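Local atomic coordinates of beta-gamma-crystallin (Geodia cydonium, PDB entry 4IAU), a protein that binds calcium and belongs to the beta/gamma-crystallin family, although its biological role remains unknown. Residues A[124-129]-A[156-161]. Residues are numbered along the deposited sequence; the frame is centred on the assembly and turned at random.
Sequences RLYEQY and LKSMER
K157 CD lies over one face of the Y129 ring, offset toward the rim: it sits 3.8 Å from the ring centroid and 14° off the normal, a CH-pi contact, with CG near ring atom CE1 and CE near CZ. R107 adds a cation-pi contact to this ring. The Y126 ring is met differently, S158 O lying in its plane at the edge and E160 CB near CE1. The K157 chain bends at chi4, and a water 2.7 Å from K157 NZ accepts from it and donates to E127 O, linking the two segments.

K157 and S158 together face Y126, a classic beta bulge. Y126 O receives K157 N at 2.9 Å, nearly straight at 176°, and S158 N only weakly at 3.4 Å. S158 OG, placed between backbone N and carbonyl carbon (chi1 59°), donates to Q128 O at 2.7 Å and accepts a hydrogen bond from Y131 N, tying down the turn after the strand. Beyond the bulge the antiparallel pairing is regular, R124 and E160 forming a hydrogen-bonded pair. On the other face L125 CB packs on L156 CD1 (3.7 Å), and L125 CD1 meets CG of selenomethionine M159. The side chain of L156 is about 9 Å from the bound calcium ion.

In this Greek-key crystallin domain, strand 123-126 runs between 135-138 and 158-161; L156 and M159 reach strand 86-89 of the other sheet.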
ATOM      1  N   ARG A 124     -15.040   8.005   7.372  1.00  7.23           N
ATOM      2  CA  ARG A 124     -14.895   8.435   8.765  1.00  7.56           C
ATOM      3  C   ARG A 124     -14.120   7.352   9.501  1.00  6.66           C
ATOM      4  O   ARG A 124     -14.402   6.168   9.406  1.00  7.79           O
ATOM      5  CB  ARG A 124     -16.270   8.632   9.442  1.00  9.23           C
ATOM      6  CG  ARG A 124     -17.033   9.783   8.874  1.00 13.97           C
ATOM      7  CD  ARG A 124     -18.107  10.271   9.818  1.00 17.83           C
ATOM      8  NE  ARG A 124     -17.335  11.185  10.710  1.00 23.78           N
ATOM      9  CZ  ARG A 124     -17.015  12.458  10.499  1.00 25.50           C
ATOM     10  NH1 ARG A 124     -17.386  13.135   9.401  1.00 33.37           N
ATOM     11  NH2 ARG A 124     -16.296  13.073  11.436  1.00 25.31           N
ATOM     12  N   LEU A 125     -13.095   7.801  10.225  1.00  6.88           N
ATOM     13  CA  LEU A 125     -12.122   6.944  10.877  1.00  6.55           C
ATOM     14  C   LEU A 125     -12.313   7.032  12.396  1.00  6.88           C
ATOM     15  O   LEU A 125     -12.301   8.142  12.953  1.00  8.13           O
ATOM     16  CB  LEU A 125     -10.703   7.392  10.542  1.00  7.19           C
ATOM     17  CG  LEU A 125     -10.237   6.980   9.121  1.00  8.22           C
ATOM     18  CD1 LEU A 125     -10.994   7.651   8.006  1.00  9.55           C
ATOM     19  CD2 LEU A 125      -8.752   7.266   9.011  1.00 10.19           C
ATOM     20  N   TYR A 126     -12.382   5.872  13.035  1.00  6.71           N
ATOM     21  CA  TYR A 126     -12.702   5.723  14.453  1.00  6.46           C
ATOM     22  C   TYR A 126     -11.655   4.920  15.175  1.00  6.79           C
ATOM     23  O   TYR A 126     -11.061   3.974  14.626  1.00  7.66           O
ATOM     24  CB  TYR A 126     -14.043   4.994  14.606  1.00  6.91           C
ATOM     25  CG  TYR A 126     -15.219   5.638  13.993  1.00  6.86           C
ATOM     26  CD1 TYR A 126     -15.491   5.442  12.640  1.00  7.77           C
ATOM     27  CD2 TYR A 126     -16.135   6.402  14.738  1.00  7.74           C
ATOM     28  CE1 TYR A 126     -16.616   6.034  12.067  1.00  8.39           C
ATOM     29  CE2 TYR A 126     -17.249   6.985  14.169  1.00  8.16           C
ATOM     30  CZ  TYR A 126     -17.482   6.798  12.823  1.00  8.54           C
ATOM     31  OH  TYR A 126     -18.566   7.325  12.188  1.00 11.79           O
ATOM     32  N   GLU A 127     -11.422   5.238  16.452  1.00  7.62           N
ATOM     33  CA  GLU A 127     -10.477   4.557  17.327  1.00  7.80           C
ATOM     34  C   GLU A 127     -11.229   3.565  18.255  1.00  7.59           C
ATOM     35  O   GLU A 127     -10.667   3.084  19.212  1.00  9.27           O
ATOM     36  CB  GLU A 127      -9.665   5.530  18.096  1.00  8.22           C
ATOM     37  CG  GLU A 127      -8.708   6.336  17.231  1.00  9.35           C
ATOM     38  CD  GLU A 127      -7.745   7.182  18.074  1.00 11.43           C
ATOM     39  OE1 GLU A 127      -7.742   7.100  19.312  1.00 18.39           O
ATOM     40  OE2 GLU A 127      -7.024   7.976  17.462  1.00 13.06           O
ATOM     41  N   GLN A 128     -12.478   3.270  17.928  1.00  7.71           N
ATOM     42  CA  GLN A 128     -13.248   2.189  18.539  1.00  7.92           C
ATOM     43  C   GLN A 128     -13.876   1.368  17.459  1.00  7.27           C
ATOM     44  O   GLN A 128     -14.046   1.867  16.330  1.00  7.64           O
ATOM     45  CB  GLN A 128     -14.336   2.793  19.453  1.00  8.40           C
ATOM     46  CG  GLN A 128     -13.795   3.485  20.659  1.00 10.21           C
ATOM     47  CD  GLN A 128     -14.876   4.129  21.485  1.00 11.94           C
ATOM     48  OE1 GLN A 128     -15.813   3.440  21.960  1.00 15.92           O
ATOM     49  NE2 GLN A 128     -14.710   5.431  21.650  1.00 14.70           N
ATOM     50  N   TYR A 129     -14.225   0.124  17.743  1.00  7.55           N
ATOM     51  CA  TYR A 129     -14.912  -0.702  16.776  1.00  7.51           C
ATOM     52  C   TYR A 129     -16.310  -0.150  16.513  1.00  7.46           C
ATOM     53  O   TYR A 129     -16.938   0.570  17.321  1.00  8.00           O
ATOM     54  CB  TYR A 129     -14.988  -2.135  17.293  1.00  7.94           C
ATOM     55  CG  TYR A 129     -13.667  -2.798  17.501  1.00  7.60           C
ATOM     56  CD1 TYR A 129     -12.726  -2.843  16.468  1.00  7.89           C
ATOM     57  CD2 TYR A 129     -13.361  -3.400  18.704  1.00  9.91           C
ATOM     58  CE1 TYR A 129     -11.500  -3.464  16.653  1.00  8.77           C
ATOM     59  CE2 TYR A 129     -12.148  -4.027  18.871  1.00 11.57           C
ATOM     60  CZ  TYR A 129     -11.212  -4.038  17.859  1.00 10.02           C
ATOM     61  OH  TYR A 129     -10.009  -4.720  17.991  1.00 13.18           O
ATOM     62  N   LEU A 156      -6.527   2.826  14.859  1.00  7.09           N
ATOM     63  CA  LEU A 156      -7.684   2.777  13.978  1.00  7.27           C
ATOM     64  C   LEU A 156      -8.394   1.442  14.120  1.00  7.45           C
ATOM     65  O   LEU A 156      -7.767   0.398  13.841  1.00  9.20           O
ATOM     66  CB  LEU A 156      -7.251   3.016  12.543  1.00  7.13           C
ATOM     67  CG  LEU A 156      -8.361   3.017  11.489  1.00  7.65           C
ATOM     68  CD1 LEU A 156      -9.300   4.201  11.705  1.00  8.88           C
ATOM     69  CD2 LEU A 156      -7.776   3.059  10.095  1.00  9.18           C
ATOM     70  N   LYS A 157      -9.664   1.448  14.458  1.00  6.71           N
ATOM     71  CA  LYS A 157     -10.440   0.254  14.705  1.00  6.77           C
ATOM     72  C   LYS A 157     -11.646   0.090  13.821  1.00  6.46           C
ATOM     73  O   LYS A 157     -12.126  -1.059  13.656  1.00  7.01           O
ATOM     74  CB  LYS A 157     -10.838   0.160  16.180  1.00  7.35           C
ATOM     75  CG  LYS A 157      -9.721  -0.345  17.057  1.00  9.11           C
ATOM     76  CD  LYS A 157     -10.206  -0.488  18.526  1.00 11.23           C
ATOM     77  CE  LYS A 157      -9.173  -1.180  19.398  1.00 14.23           C
ATOM     78  NZ  LYS A 157      -7.866  -0.469  19.480  1.00 24.49           N
ATOM     79  N   SER A 158     -12.213   1.130  13.245  1.00  6.33           N
ATOM     80  CA  SER A 158     -13.279   1.005  12.298  1.00  6.12           C
ATOM     81  C   SER A 158     -13.243   2.189  11.349  1.00  6.29           C
ATOM     82  O   SER A 158     -12.682   3.253  11.693  1.00  6.73           O
ATOM     83  CB  SER A 158     -14.649   0.839  12.939  1.00  6.61           C
ATOM     84  OG  SER A 158     -15.014   1.910  13.774  1.00  6.92           O
HETATM   85  N   MSE A 159     -13.801   2.008  10.151  1.00  6.45           N
HETATM   86  CA  MSE A 159     -13.721   3.006   9.096  1.00  6.83           C
HETATM   87  C   MSE A 159     -14.962   2.868   8.252  1.00  7.08           C
HETATM   88  O   MSE A 159     -15.196   1.836   7.665  1.00  8.61           O
HETATM   89  CB  MSE A 159     -12.396   2.847   8.342  1.00  7.84           C
HETATM   90  CG  MSE A 159     -12.099   3.904   7.316  1.00  8.83           C
HETATM   91 SE   MSE A 159     -10.237   3.763   6.793  1.00  9.71          SE
HETATM   92  CE  MSE A 159     -10.358   4.567   5.070  1.00 10.15           C
ATOM     93  N   GLU A 160     -15.782   3.946   8.223  1.00  7.41           N
ATOM     94  CA  GLU A 160     -17.087   3.925   7.606  1.00  7.97           C
ATOM     95  C   GLU A 160     -17.025   4.733   6.311  1.00  8.44           C
ATOM     96  O   GLU A 160     -16.531   5.870   6.293  1.00  9.75           O
ATOM     97  CB  GLU A 160     -18.147   4.517   8.572  1.00 10.25           C
ATOM     98  CG  GLU A 160     -19.531   4.289   8.025  1.00 18.29           C
ATOM     99  CD  GLU A 160     -20.653   4.232   9.012  1.00 23.75           C
ATOM    100  OE1 GLU A 160     -20.618   5.183   9.800  1.00 29.32           O
ATOM    101  OE2 GLU A 160     -21.508   3.305   9.017  1.00 35.08           O
ATOM    102  N   ARG A 161     -17.528   4.175   5.222  1.00  8.36           N
ATOM    103  CA  ARG A 161     -17.589   4.886   3.960  1.00  8.55           C
ATOM    104  C   ARG A 161     -18.864   5.695   3.930  1.00  9.72           C
ATOM    105  O   ARG A 161     -19.945   5.160   4.146  1.00 11.93           O
ATOM    106  CB  ARG A 161     -17.510   3.889   2.802  1.00  9.53           C
ATOM    107  CG  ARG A 161     -17.356   4.601   1.467  1.00 10.06           C
ATOM    108  CD  ARG A 161     -17.119   3.620   0.397  1.00 10.35           C
ATOM    109  NE  ARG A 161     -16.922   4.276  -0.862  1.00 11.15           N
ATOM    110  CZ  ARG A 161     -16.162   3.849  -1.880  1.00 11.17           C
ATOM    111  NH1 ARG A 161     -15.537   2.684  -1.773  1.00 11.01           N
ATOM    112  NH2 ARG A 161     -16.142   4.719  -2.859  1.00 14.01           N
TER
HETATM  113  O   HOH W   1      -7.968   2.209  19.447  1.00 13.34           O